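Long-range contacts in acinetobacter secreted protease CpaA (Acinetobacter nosocomialis M2, PDB 6O38), which probably acts as a secreted zinc metalloprotease, exported by type II secretion with the help of its chaperone CpaB: residues N403-T408 against A494-E499; L407-S412 against N533-P538; M377-S382 against R397-V402; N413-L418 against V560-A565. One frame throughout, in Å; residues are numbered along the deposited sequence.

In the fold
Strand 367-381 leads through the short helix 383-389 into the long helix 391-411. Contact 3 closes this small loop by laying residues 397-402 of the long helix on the strand. Contact 1 opens after it, in series. It closes a loop of 85 residues by joining the same helix to helix 496-504, which holds part of the zinc site. Contact 2 closes 120 residues and brings in the loop at 533-538; hydrogen bonds between R497 and both N533 and Y535 link contacts 1 and 2. Contact 4 closes 141 residues, setting the turn into strand 416-425 on helix 557-569, and crosses contacts 1 and 2. Helix 391-411 thus ties sheet, zinc helix and later loop together.

Contact 1 of 4, residues N403-T408 against A494-E499; sequences NLTNLT and AAMRHE. With ZN (zinc ion), chain M.
T408 and R497 meet through one hydrogen bond. R497 NH1 donates a hydrogen bond to T408 OG1 at 2.7 Å, with an N-H...O angle of 150°. The hydroxyl lies at the edge of the guanidinium, close to its plane. L404 approaches the same group from above: its CD2 stands 3.9 Å over one face of the guanidinium, displaced toward the rim. That methyl also touches A494 CB at 3.8 Å. Nearer the backbone, T405 OG1 packs on R497 CB at 3.3 Å, while its own hydrogen bond goes to G401 O. R497 CG sits between the backbone N and the carbonyl carbon (chi1 70°), and the extended chain beyond it carries the guanidinium to the T408 hydroxyl. The T408 hydroxyl in turn donates to L404 O at 2.9 Å. L404 O also takes the backbone N-H of T408, and the two donors come from opposite faces of the carbonyl plane. H498, next in sequence, points away from helix 391-411 and binds the zinc ion through NE2 at 2.2 Å, together with H502, H508 and D170 of the chaperone CpaB. The sequence from H498 to H508 fits the HExxHxxGxxH signature of metzincins. T408 OG1 and N533 OD1 both accept from NH1, and NE and NH2 are bonded elsewhere, so the buried guanidinium is fixed in rotation; its charge is probably eased by these two neutral acceptors.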
loop_
_atom_site.group_PDB
_atom_site.type_symbol
_atom_site.label_atom_id
_atom_site.label_comp_id
_atom_site.label_asym_id
_atom_site.label_seq_id
_atom_site.Cartn_x
_atom_site.Cartn_y
_atom_site.Cartn_z
ATOM N N ASN A 403 1.925 -2.756 -14.965
ATOM C CA ASN A 403 1.782 -1.547 -14.159
ATOM C C ASN A 403 2.223 -1.781 -12.720
ATOM O O ASN A 403 2.839 -0.904 -12.102
ATOM C CB ASN A 403 0.335 -1.055 -14.205
ATOM C CG ASN A 403 -0.072 -0.574 -15.582
ATOM O OD1 ASN A 403 0.746 -0.045 -16.334
ATOM N ND2 ASN A 403 -1.343 -0.759 -15.922
ATOM N N LEU A 404 1.916 -2.956 -12.168
ATOM C CA LEU A 404 2.321 -3.248 -10.796
ATOM C C LEU A 404 3.832 -3.404 -10.688
ATOM O O LEU A 404 4.434 -2.994 -9.688
ATOM C CB LEU A 404 1.610 -4.504 -10.294
ATOM C CG LEU A 404 1.911 -4.902 -8.848
ATOM C CD1 LEU A 404 1.386 -3.850 -7.887
ATOM C CD2 LEU A 404 1.315 -6.263 -8.534
ATOM N N THR A 405 4.462 -3.997 -11.704
ATOM C CA THR A 405 5.917 -4.115 -11.705
ATOM C C THR A 405 6.577 -2.741 -11.737
ATOM O O THR A 405 7.518 -2.473 -10.981
ATOM C CB THR A 405 6.377 -4.962 -12.892
ATOM O OG1 THR A 405 5.687 -6.217 -12.880
ATOM C CG2 THR A 405 7.876 -5.214 -12.813
ATOM N N ASN A 406 6.095 -1.856 -12.614
ATOM C CA ASN A 406 6.666 -0.515 -12.698
ATOM C C ASN A 406 6.422 0.272 -11.417
ATOM O O ASN A 406 7.269 1.072 -11.002
ATOM C CB ASN A 406 6.094 0.229 -13.904
ATOM C CG ASN A 406 6.553 -0.360 -15.223
ATOM O OD1 ASN A 406 7.597 -1.007 -15.297
ATOM N ND2 ASN A 406 5.774 -0.134 -16.274
ATOM N N LEU A 407 5.268 0.065 -10.778
ATOM C CA LEU A 407 5.009 0.720 -9.501
ATOM C C LEU A 407 5.944 0.196 -8.416
ATOM O O LEU A 407 6.469 0.974 -7.611
ATOM C CB LEU A 407 3.549 0.524 -9.094
ATOM C CG LEU A 407 3.173 1.038 -7.701
ATOM C CD1 LEU A 407 3.269 2.555 -7.647
ATOM C CD2 LEU A 407 1.783 0.571 -7.306
ATOM N N THR A 408 6.160 -1.121 -8.381
ATOM C CA THR A 408 7.084 -1.696 -7.408
ATOM C C THR A 408 8.509 -1.214 -7.649
ATOM O O THR A 408 9.228 -0.876 -6.701
ATOM C CB THR A 408 7.019 -3.224 -7.465
ATOM O OG1 THR A 408 5.678 -3.656 -7.205
ATOM C CG2 THR A 408 7.953 -3.840 -6.435
ATOM N N ALA A 494 -0.077 -10.312 -9.879
ATOM C CA ALA A 494 1.060 -9.912 -9.063
ATOM C C ALA A 494 2.261 -10.833 -9.234
ATOM O O ALA A 494 3.325 -10.549 -8.674
ATOM C CB ALA A 494 0.658 -9.860 -7.587
ATOM N N ALA A 495 2.114 -11.923 -9.989
ATOM C CA ALA A 495 3.207 -12.863 -10.201
ATOM C C ALA A 495 4.255 -12.345 -11.174
ATOM O O ALA A 495 5.396 -12.818 -11.140
ATOM C CB ALA A 495 2.660 -14.199 -10.705
HETATM N N MSE A 496 3.900 -11.396 -12.036
HETATM C CA MSE A 496 4.825 -10.915 -13.057
HETATM C C MSE A 496 6.035 -10.222 -12.446
HETATM O O MSE A 496 7.172 -10.515 -12.813
HETATM C CB MSE A 496 4.126 -9.962 -14.025
HETATM C CG MSE A 496 4.995 -9.591 -15.214
HETATM SE SE MSE A 496 4.235 -8.220 -16.362
HETATM C CE MSE A 496 5.537 -8.301 -17.811
ATOM N N ARG A 497 5.788 -9.299 -11.511
ATOM C CA ARG A 497 6.891 -8.630 -10.833
ATOM C C ARG A 497 7.760 -9.612 -10.061
ATOM O O ARG A 497 8.922 -9.303 -9.777
ATOM C CB ARG A 497 6.361 -7.547 -9.889
ATOM C CG ARG A 497 5.624 -8.074 -8.668
ATOM C CD ARG A 497 5.311 -6.946 -7.698
ATOM N NE ARG A 497 4.579 -7.409 -6.524
ATOM C CZ ARG A 497 4.064 -6.601 -5.602
ATOM N NH1 ARG A 497 4.199 -5.288 -5.720
ATOM N NH2 ARG A 497 3.412 -7.106 -4.563
ATOM N N HIS A 498 7.225 -10.787 -9.728
ATOM C CA HIS A 498 8.019 -11.819 -9.072
ATOM C C HIS A 498 8.882 -12.571 -10.077
ATOM O O HIS A 498 10.077 -12.783 -9.845
ATOM C CB HIS A 498 7.101 -12.783 -8.316
ATOM C CG HIS A 498 7.828 -13.889 -7.619
ATOM N ND1 HIS A 498 8.311 -13.769 -6.333
ATOM C CD2 HIS A 498 8.147 -15.141 -8.023
ATOM C CE1 HIS A 498 8.899 -14.897 -5.978
ATOM N NE2 HIS A 498 8.813 -15.746 -6.986
ATOM N N GLU A 499 8.291 -12.980 -11.202
ATOM C CA GLU A 499 9.051 -13.710 -12.211
ATOM C C GLU A 499 10.078 -12.811 -12.889
ATOM O O GLU A 499 11.194 -13.253 -13.188
ATOM C CB GLU A 499 8.102 -14.324 -13.240
ATOM C CG GLU A 499 7.056 -15.257 -12.643
ATOM C CD GLU A 499 7.660 -16.363 -11.791
ATOM O OE1 GLU A 499 7.045 -16.730 -10.768
ATOM O OE2 GLU A 499 8.754 -16.860 -12.135
HETATM ZN ZN ZN M . 10.111 -17.512 -7.398
#

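Contact 2 of 4, residues L407-S412 against N533-P538; sequences LTAENS and NFYSSP
T408 and N533 bring the backbones closest, with CA atoms 4.7 Å apart, where an irregular loop passes the last turn of helix 391-411. S412 makes the main polar bond. Its OG accepts the backbone N-H of Y535 at 2.7 Å, with an N-H...O angle of 156°. The same hydroxyl donates to T408 O at 3.0 Å, back in the helix. S412 OG lies anti to its carbonyl carbon (chi1 -61°), and this torsion places it between the two backbones. N411 and N533 lie side by side and point the same way, their amide planes 23° apart. N411 ND2 makes a weak hydrogen bond to N533 O at 3.4 Å. The loop 533-538 comes after the zinc-binding helix 496-504, and a backbone bond ties F534 to A526, beside M527, which touches H498, consistent with the Met-turn of metzincins. The F534 ring turns an edge to the helix end: N411 O lies near the ring plane, 3.5 Å from F534 CE1. T408 CG2 meets Y535 CE2 at 3.6 Å, and these two side chains cross at about a right angle. A409 CB reaches the same ring carbon at 4.4 Å. Beyond the contact, R497 is bonded to both N533 OD1, through its NH1, and Y535 OH, through its O. On the chaperone CpaB, Q125 packs on N411 and N149 packs on N533.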
loop_
_atom_site.group_PDB
_atom_site.type_symbol
_atom_site.label_atom_id
_atom_site.label_comp_id
_atom_site.label_asym_id
_atom_site.label_seq_id
_atom_site.Cartn_x
_atom_site.Cartn_y
_atom_site.Cartn_z
ATOM N N LEU A 407 5.268 0.065 -10.778
ATOM C CA LEU A 407 5.009 0.720 -9.501
ATOM C C LEU A 407 5.944 0.196 -8.416
ATOM O O LEU A 407 6.469 0.974 -7.611
ATOM C CB LEU A 407 3.549 0.524 -9.094
ATOM C CG LEU A 407 3.173 1.038 -7.701
ATOM C CD1 LEU A 407 3.269 2.555 -7.647
ATOM C CD2 LEU A 407 1.783 0.571 -7.306
ATOM N N THR A 408 6.160 -1.121 -8.381
ATOM C CA THR A 408 7.084 -1.696 -7.408
ATOM C C THR A 408 8.509 -1.214 -7.649
ATOM O O THR A 408 9.228 -0.876 -6.701
ATOM C CB THR A 408 7.019 -3.224 -7.465
ATOM O OG1 THR A 408 5.678 -3.656 -7.205
ATOM C CG2 THR A 408 7.953 -3.840 -6.435
ATOM N N ALA A 409 8.935 -1.177 -8.914
ATOM C CA ALA A 409 10.282 -0.716 -9.231
ATOM C C ALA A 409 10.470 0.749 -8.855
ATOM O O ALA A 409 11.508 1.127 -8.300
ATOM C CB ALA A 409 10.573 -0.927 -10.716
ATOM N N GLU A 410 9.474 1.589 -9.147
ATOM C CA GLU A 410 9.595 3.013 -8.853
ATOM C C GLU A 410 9.611 3.270 -7.351
ATOM O O GLU A 410 10.322 4.164 -6.878
ATOM C CB GLU A 410 8.456 3.781 -9.522
ATOM C CG GLU A 410 8.602 5.290 -9.467
ATOM C CD GLU A 410 7.607 6.000 -10.365
ATOM O OE1 GLU A 410 7.681 5.813 -11.598
ATOM O OE2 GLU A 410 6.750 6.741 -9.837
ATOM N N ASN A 411 8.835 2.498 -6.586
ATOM C CA ASN A 411 8.856 2.631 -5.133
ATOM C C ASN A 411 10.192 2.215 -4.535
ATOM O O ASN A 411 10.523 2.648 -3.427
ATOM C CB ASN A 411 7.735 1.799 -4.507
ATOM C CG ASN A 411 6.362 2.391 -4.750
ATOM O OD1 ASN A 411 6.223 3.591 -4.986
ATOM N ND2 ASN A 411 5.336 1.548 -4.688
ATOM N N SER A 412 10.961 1.390 -5.240
ATOM C CA SER A 412 12.191 0.817 -4.713
ATOM C C SER A 412 13.445 1.502 -5.233
ATOM O O SER A 412 14.551 1.041 -4.933
ATOM C CB SER A 412 12.256 -0.679 -5.042
ATOM O OG SER A 412 11.171 -1.377 -4.457
ATOM N N ASN A 533 4.665 -3.462 -2.009
ATOM C CA ASN A 533 5.102 -3.006 -3.329
ATOM C C ASN A 533 6.543 -2.495 -3.282
ATOM O O ASN A 533 6.831 -1.324 -3.534
ATOM C CB ASN A 533 4.153 -1.934 -3.851
ATOM C CG ASN A 533 2.716 -2.410 -3.918
ATOM O OD1 ASN A 533 2.450 -3.591 -4.142
ATOM N ND2 ASN A 533 1.779 -1.491 -3.720
ATOM N N PHE A 534 7.460 -3.404 -2.956
ATOM C CA PHE A 534 8.873 -3.058 -2.886
ATOM C C PHE A 534 9.728 -4.251 -3.283
ATOM O O PHE A 534 9.355 -5.406 -3.060
ATOM C CB PHE A 534 9.287 -2.602 -1.480
ATOM C CG PHE A 534 8.651 -1.317 -1.038
ATOM C CD1 PHE A 534 9.196 -0.097 -1.408
ATOM C CD2 PHE A 534 7.523 -1.327 -0.236
ATOM C CE1 PHE A 534 8.616 1.088 -0.997
ATOM C CE2 PHE A 534 6.939 -0.145 0.179
ATOM C CZ PHE A 534 7.487 1.064 -0.203
ATOM N N TYR A 535 10.875 -3.954 -3.885
ATOM C CA TYR A 535 12.002 -4.873 -3.900
ATOM C C TYR A 535 12.893 -4.561 -2.704
ATOM O O TYR A 535 12.953 -3.420 -2.236
ATOM C CB TYR A 535 12.798 -4.759 -5.201
ATOM C CG TYR A 535 12.055 -5.223 -6.435
ATOM C CD1 TYR A 535 11.921 -6.576 -6.722
ATOM C CD2 TYR A 535 11.495 -4.309 -7.319
ATOM C CE1 TYR A 535 11.247 -7.005 -7.849
ATOM C CE2 TYR A 535 10.818 -4.731 -8.451
ATOM C CZ TYR A 535 10.697 -6.080 -8.710
ATOM O OH TYR A 535 10.026 -6.507 -9.833
ATOM N N SER A 536 13.586 -5.580 -2.206
ATOM C CA SER A 536 14.312 -5.425 -0.953
ATOM C C SER A 536 15.513 -4.502 -1.128
ATOM O O SER A 536 16.190 -4.522 -2.159
ATOM C CB SER A 536 14.766 -6.785 -0.421
ATOM O OG SER A 536 15.788 -7.340 -1.227
ATOM N N SER A 537 15.767 -3.685 -0.104
ATOM C CA SER A 537 16.872 -2.734 -0.085
ATOM C C SER A 537 17.067 -2.194 1.327
ATOM O O SER A 537 16.086 -1.864 2.006
ATOM C CB SER A 537 16.623 -1.583 -1.060
ATOM O OG SER A 537 17.600 -0.567 -0.905
ATOM N N PRO A 538 18.312 -2.077 1.799
ATOM C CA PRO A 538 18.550 -1.491 3.127
ATOM C C PRO A 538 18.304 0.007 3.191
ATOM O O PRO A 538 18.518 0.608 4.250
ATOM C CB PRO A 538 20.027 -1.817 3.389
ATOM C CG PRO A 538 20.629 -1.926 2.033
ATOM C CD PRO A 538 19.560 -2.500 1.145
#

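Contact 3 of 4, residues M377-S382 against R397-V402; sequences MLLVSS and RMIEGV
L379 and M398 carry most of this contact. L379 lies on strand 367-381 and points toward the helix. M398 is a selenomethionine, and its side chain slides past that of L379 in the opposite direction. Its CE touches L379 CD2 at 3.8 Å, and its SE touches L379 CB, also at 3.8 Å. The bend at M398 chi3 (66°) puts CE against the leucine. The other leucine methyl, CD1, meets I399 CD1 at 4.0 Å. Here the two side chains cross at about a right angle. V402 CG2 lies farther along the helix, 4.4 Å from L379 CD1. The short segments run roughly antiparallel, with an angle of 147° between their directions and axes 10.1 Å apart. Helix 391-411 thus runs back over the strand before the chain enters strand 416-425, a parallel neighbour of 367-381. Such a helical connection between neighbouring parallel strands also occurs in the metzincin fold. V380 directs its side chain to the opposite side, where I424 and Y460 pack on it, but its O approaches M398 SE at 3.9 Å. S381 points to the helix again, and its CB lies 4.3 Å from M398 SE. The S381 hydroxyl is hydrogen-bonded to Q461 and N386. Beyond this packing, R397 forms a salt bridge to E153 of the chaperone CpaB, and E400 forms one to R113 of the same chain.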
loop_
_atom_site.group_PDB
_atom_site.type_symbol
_atom_site.label_atom_id
_atom_site.label_comp_id
_atom_site.label_asym_id
_atom_site.label_seq_id
_atom_site.Cartn_x
_atom_site.Cartn_y
_atom_site.Cartn_z
HETATM N N MSE A 377 9.184 -5.583 -23.451
HETATM C CA MSE A 377 8.659 -6.923 -23.214
HETATM C C MSE A 377 7.652 -7.353 -24.278
HETATM O O MSE A 377 6.859 -6.546 -24.763
HETATM C CB MSE A 377 8.007 -6.998 -21.830
HETATM C CG MSE A 377 8.963 -6.762 -20.672
HETATM SE SE MSE A 377 10.210 -8.236 -20.396
HETATM C CE MSE A 377 8.928 -9.637 -19.957
ATOM N N LEU A 378 7.695 -8.634 -24.633
ATOM C CA LEU A 378 6.722 -9.240 -25.532
ATOM C C LEU A 378 5.747 -10.066 -24.703
ATOM O O LEU A 378 6.157 -10.999 -24.004
ATOM C CB LEU A 378 7.409 -10.114 -26.580
ATOM C CG LEU A 378 6.497 -11.045 -27.384
ATOM C CD1 LEU A 378 5.488 -10.248 -28.198
ATOM C CD2 LEU A 378 7.313 -11.963 -28.281
ATOM N N LEU A 379 4.465 -9.723 -24.778
ATOM C CA LEU A 379 3.429 -10.395 -24.006
ATOM C C LEU A 379 2.770 -11.457 -24.878
ATOM O O LEU A 379 2.227 -11.142 -25.943
ATOM C CB LEU A 379 2.395 -9.393 -23.495
ATOM C CG LEU A 379 2.958 -8.218 -22.690
ATOM C CD1 LEU A 379 1.838 -7.326 -22.175
ATOM C CD2 LEU A 379 3.827 -8.714 -21.543
ATOM N N VAL A 380 2.816 -12.706 -24.425
ATOM C CA VAL A 380 2.239 -13.838 -25.143
ATOM C C VAL A 380 1.131 -14.430 -24.286
ATOM O O VAL A 380 1.360 -14.777 -23.121
ATOM C CB VAL A 380 3.301 -14.902 -25.476
ATOM C CG1 VAL A 380 2.702 -15.990 -26.353
ATOM C CG2 VAL A 380 4.502 -14.261 -26.153
ATOM N N SER A 381 -0.064 -14.543 -24.860
ATOM C CA SER A 381 -1.221 -15.102 -24.175
ATOM C C SER A 381 -1.693 -16.347 -24.912
ATOM O O SER A 381 -1.875 -16.318 -26.133
ATOM C CB SER A 381 -2.356 -14.081 -24.081
ATOM O OG SER A 381 -3.238 -14.399 -23.020
ATOM N N SER A 382 -1.884 -17.432 -24.170
ATOM C CA SER A 382 -2.330 -18.678 -24.772
ATOM C C SER A 382 -3.786 -18.559 -25.220
ATOM O O SER A 382 -4.590 -17.904 -24.549
ATOM C CB SER A 382 -2.182 -19.833 -23.782
ATOM O OG SER A 382 -2.699 -21.038 -24.320
ATOM N N ARG A 397 -5.220 -8.429 -18.166
ATOM C CA ARG A 397 -4.570 -9.073 -17.029
ATOM C C ARG A 397 -3.064 -8.838 -17.044
ATOM O O ARG A 397 -2.459 -8.579 -15.998
ATOM C CB ARG A 397 -4.879 -10.569 -17.035
ATOM C CG ARG A 397 -4.684 -11.258 -15.696
ATOM C CD ARG A 397 -4.993 -12.740 -15.811
ATOM N NE ARG A 397 -5.162 -13.377 -14.509
ATOM C CZ ARG A 397 -4.197 -14.019 -13.861
ATOM N NH1 ARG A 397 -2.984 -14.107 -14.390
ATOM N NH2 ARG A 397 -4.444 -14.572 -12.682
HETATM N N MSE A 398 -2.446 -8.921 -18.217
HETATM C CA MSE A 398 -1.001 -8.766 -18.330
HETATM C C MSE A 398 -0.576 -7.311 -18.160
HETATM O O MSE A 398 0.489 -7.032 -17.610
HETATM C CB MSE A 398 -0.512 -9.307 -19.676
HETATM C CG MSE A 398 -0.989 -10.718 -19.976
HETATM SE SE MSE A 398 -0.005 -11.567 -21.426
HETATM C CE MSE A 398 1.742 -11.683 -20.566
ATOM N N ILE A 399 -1.415 -6.388 -18.637
ATOM C CA ILE A 399 -1.108 -4.966 -18.507
ATOM C C ILE A 399 -1.064 -4.561 -17.039
ATOM O O ILE A 399 -0.173 -3.816 -16.610
ATOM C CB ILE A 399 -2.124 -4.123 -19.300
ATOM C CG1 ILE A 399 -1.912 -4.312 -20.804
ATOM C CG2 ILE A 399 -2.012 -2.653 -18.929
ATOM C CD1 ILE A 399 -0.472 -4.138 -21.246
ATOM N N GLU A 400 -2.019 -5.049 -16.242
ATOM C CA GLU A 400 -1.998 -4.763 -14.811
ATOM C C GLU A 400 -0.762 -5.354 -14.146
ATOM O O GLU A 400 -0.250 -4.789 -13.173
ATOM C CB GLU A 400 -3.269 -5.293 -14.147
ATOM C CG GLU A 400 -4.548 -4.622 -14.626
ATOM C CD GLU A 400 -4.497 -3.107 -14.522
ATOM O OE1 GLU A 400 -3.925 -2.590 -13.539
ATOM O OE2 GLU A 400 -5.031 -2.433 -15.428
ATOM N N GLY A 401 -0.274 -6.489 -14.652
ATOM C CA GLY A 401 0.992 -7.016 -14.170
ATOM C C GLY A 401 2.158 -6.103 -14.495
ATOM O O GLY A 401 3.087 -5.957 -13.698
ATOM N N VAL A 402 2.129 -5.481 -15.676
ATOM C CA VAL A 402 3.182 -4.542 -16.052
ATOM C C VAL A 402 3.127 -3.299 -15.173
ATOM O O VAL A 402 4.155 -2.823 -14.678
ATOM C CB VAL A 402 3.070 -4.181 -17.545
ATOM C CG1 VAL A 402 4.128 -3.156 -17.925
ATOM C CG2 VAL A 402 3.199 -5.426 -18.407
#

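Contact 4 of 4, residues N413-L418 against V560-A565; sequences NARFYL and VINLNA
R415 and N562 make the polar part of the contact. The backbone N-H of R415 donates to N562 OD1 at 2.9 Å, in a nearly straight bond with an N-H...O angle of 166°. The donor is tilted 27° from the plane of the amide carbonyl. The two side chains cross at about a right angle. R415 NH1 lies 3.4 Å from N562 CB, which is packing, and R415 CG rests 3.6 Å from N562 OD1. R415 NE has a long, weak ion pair with D371. R415 is also the centre of an inverse gamma turn. Two residues earlier, N413 is the first to leave helical geometry after helix 391-411, with a positive phi in a Schellman motif. The chain thus turns out of the helix and into strand 416-425, and the accepting asparagine of helix 557-569 meets the backbone at that turn. The apolar contacts lie on the buried side. I561 CG2 touches F416 CD1 at 3.6 Å, as the two side chains cross obliquely. The same methyl reaches A414 CB at 4.2 Å. A565 CB packs on F416 CB at 3.9 Å. Separately, A565 CB makes a van der Waals contact with the backbone at R415 O, at 3.4 Å. L504 of the zinc-binding helix touches both F416 and I561, and A409 packs on the phenylalanine from helix 391-411.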
loop_
_atom_site.group_PDB
_atom_site.type_symbol
_atom_site.label_atom_id
_atom_site.label_comp_id
_atom_site.label_asym_id
_atom_site.label_seq_id
_atom_site.Cartn_x
_atom_site.Cartn_y
_atom_site.Cartn_z
ATOM N N ASN A 413 13.302 2.582 -6.005
ATOM C CA ASN A 413 14.421 3.221 -6.696
ATOM C C ASN A 413 15.150 2.237 -7.606
ATOM O O ASN A 413 16.359 2.349 -7.822
ATOM C CB ASN A 413 15.401 3.868 -5.710
ATOM C CG ASN A 413 14.733 4.887 -4.808
ATOM O OD1 ASN A 413 13.968 5.735 -5.269
ATOM N ND2 ASN A 413 15.018 4.807 -3.513
ATOM N N ALA A 414 14.416 1.265 -8.142
ATOM C CA ALA A 414 14.967 0.343 -9.124
ATOM C C ALA A 414 15.018 1.024 -10.484
ATOM O O ALA A 414 14.017 1.578 -10.949
ATOM C CB ALA A 414 14.130 -0.933 -9.194
ATOM N N ARG A 415 16.186 0.986 -11.120
ATOM C CA ARG A 415 16.419 1.753 -12.343
ATOM C C ARG A 415 15.968 0.968 -13.576
ATOM O O ARG A 415 16.735 0.705 -14.501
ATOM C CB ARG A 415 17.889 2.141 -12.446
ATOM C CG ARG A 415 18.389 3.007 -11.301
ATOM C CD ARG A 415 19.684 3.707 -11.669
ATOM N NE ARG A 415 20.296 4.370 -10.522
ATOM C CZ ARG A 415 21.179 3.795 -9.712
ATOM N NH1 ARG A 415 21.562 2.543 -9.926
ATOM N NH2 ARG A 415 21.685 4.472 -8.690
ATOM N N PHE A 416 14.690 0.593 -13.579
ATOM C CA PHE A 416 14.117 -0.045 -14.755
ATOM C C PHE A 416 12.611 0.169 -14.776
ATOM O O PHE A 416 11.977 0.343 -13.733
ATOM C CB PHE A 416 14.443 -1.545 -14.809
ATOM C CG PHE A 416 13.502 -2.407 -14.012
ATOM C CD1 PHE A 416 13.668 -2.560 -12.646
ATOM C CD2 PHE A 416 12.462 -3.079 -14.634
ATOM C CE1 PHE A 416 12.810 -3.359 -11.914
ATOM C CE2 PHE A 416 11.598 -3.876 -13.906
ATOM C CZ PHE A 416 11.773 -4.017 -12.543
ATOM N N TYR A 417 12.058 0.157 -15.986
ATOM C CA TYR A 417 10.623 0.107 -16.215
ATOM C C TYR A 417 10.339 -0.932 -17.289
ATOM O O TYR A 417 11.153 -1.149 -18.190
ATOM C CB TYR A 417 10.048 1.458 -16.665
ATOM C CG TYR A 417 10.003 2.533 -15.604
ATOM C CD1 TYR A 417 8.992 2.556 -14.653
ATOM C CD2 TYR A 417 10.951 3.548 -15.577
ATOM C CE1 TYR A 417 8.938 3.546 -13.690
ATOM C CE2 TYR A 417 10.905 4.543 -14.620
ATOM C CZ TYR A 417 9.898 4.537 -13.679
ATOM O OH TYR A 417 9.852 5.527 -12.725
ATOM N N LEU A 418 9.180 -1.573 -17.188
ATOM C CA LEU A 418 8.732 -2.504 -18.212
ATOM C C LEU A 418 7.844 -1.771 -19.208
ATOM O O LEU A 418 6.954 -1.011 -18.815
ATOM C CB LEU A 418 7.978 -3.683 -17.595
ATOM C CG LEU A 418 8.806 -4.670 -16.771
ATOM C CD1 LEU A 418 7.978 -5.898 -16.430
ATOM C CD2 LEU A 418 10.078 -5.062 -17.509
ATOM N N VAL A 560 21.236 -5.443 -7.019
ATOM C CA VAL A 560 21.457 -6.402 -8.098
ATOM C C VAL A 560 20.658 -6.013 -9.336
ATOM O O VAL A 560 21.140 -6.151 -10.466
ATOM C CB VAL A 560 21.116 -7.825 -7.616
ATOM C CG1 VAL A 560 21.137 -8.806 -8.777
ATOM C CG2 VAL A 560 22.094 -8.259 -6.535
ATOM N N ILE A 561 19.431 -5.522 -9.146
ATOM C CA ILE A 561 18.621 -5.068 -10.275
ATOM C C ILE A 561 19.330 -3.942 -11.018
ATOM O O ILE A 561 19.402 -3.938 -12.253
ATOM C CB ILE A 561 17.224 -4.634 -9.797
ATOM C CG1 ILE A 561 16.445 -5.831 -9.249
ATOM C CG2 ILE A 561 16.457 -3.965 -10.924
ATOM C CD1 ILE A 561 15.075 -5.467 -8.714
ATOM N N ASN A 562 19.870 -2.974 -10.275
ATOM C CA ASN A 562 20.520 -1.826 -10.898
ATOM C C ASN A 562 21.804 -2.202 -11.626
ATOM O O ASN A 562 22.277 -1.425 -12.461
ATOM C CB ASN A 562 20.808 -0.752 -9.848
ATOM C CG ASN A 562 19.543 -0.127 -9.294
ATOM O OD1 ASN A 562 18.464 -0.271 -9.869
ATOM N ND2 ASN A 562 19.669 0.572 -8.173
ATOM N N LEU A 563 22.379 -3.369 -11.331
ATOM C CA LEU A 563 23.555 -3.838 -12.052
ATOM C C LEU A 563 23.206 -4.596 -13.326
ATOM O O LEU A 563 24.076 -4.760 -14.189
ATOM C CB LEU A 563 24.411 -4.733 -11.148
ATOM C CG LEU A 563 25.157 -4.040 -10.007
ATOM C CD1 LEU A 563 25.987 -5.042 -9.221
ATOM C CD2 LEU A 563 26.034 -2.918 -10.539
ATOM N N ASN A 564 21.962 -5.057 -13.464
ATOM C CA ASN A 564 21.544 -5.848 -14.612
ATOM C C ASN A 564 20.509 -5.155 -15.486
ATOM O O ASN A 564 20.236 -5.640 -16.589
ATOM C CB ASN A 564 20.982 -7.200 -14.148
ATOM C CG ASN A 564 22.034 -8.080 -13.507
ATOM O OD1 ASN A 564 23.225 -7.950 -13.787
ATOM N ND2 ASN A 564 21.598 -8.985 -12.638
ATOM N N ALA A 565 19.925 -4.046 -15.025
ATOM C CA ALA A 565 18.817 -3.427 -15.747
ATOM C C ALA A 565 19.251 -2.935 -17.123
ATOM O O ALA A 565 18.590 -3.211 -18.130
ATOM C CB ALA A 565 18.232 -2.280 -14.924
#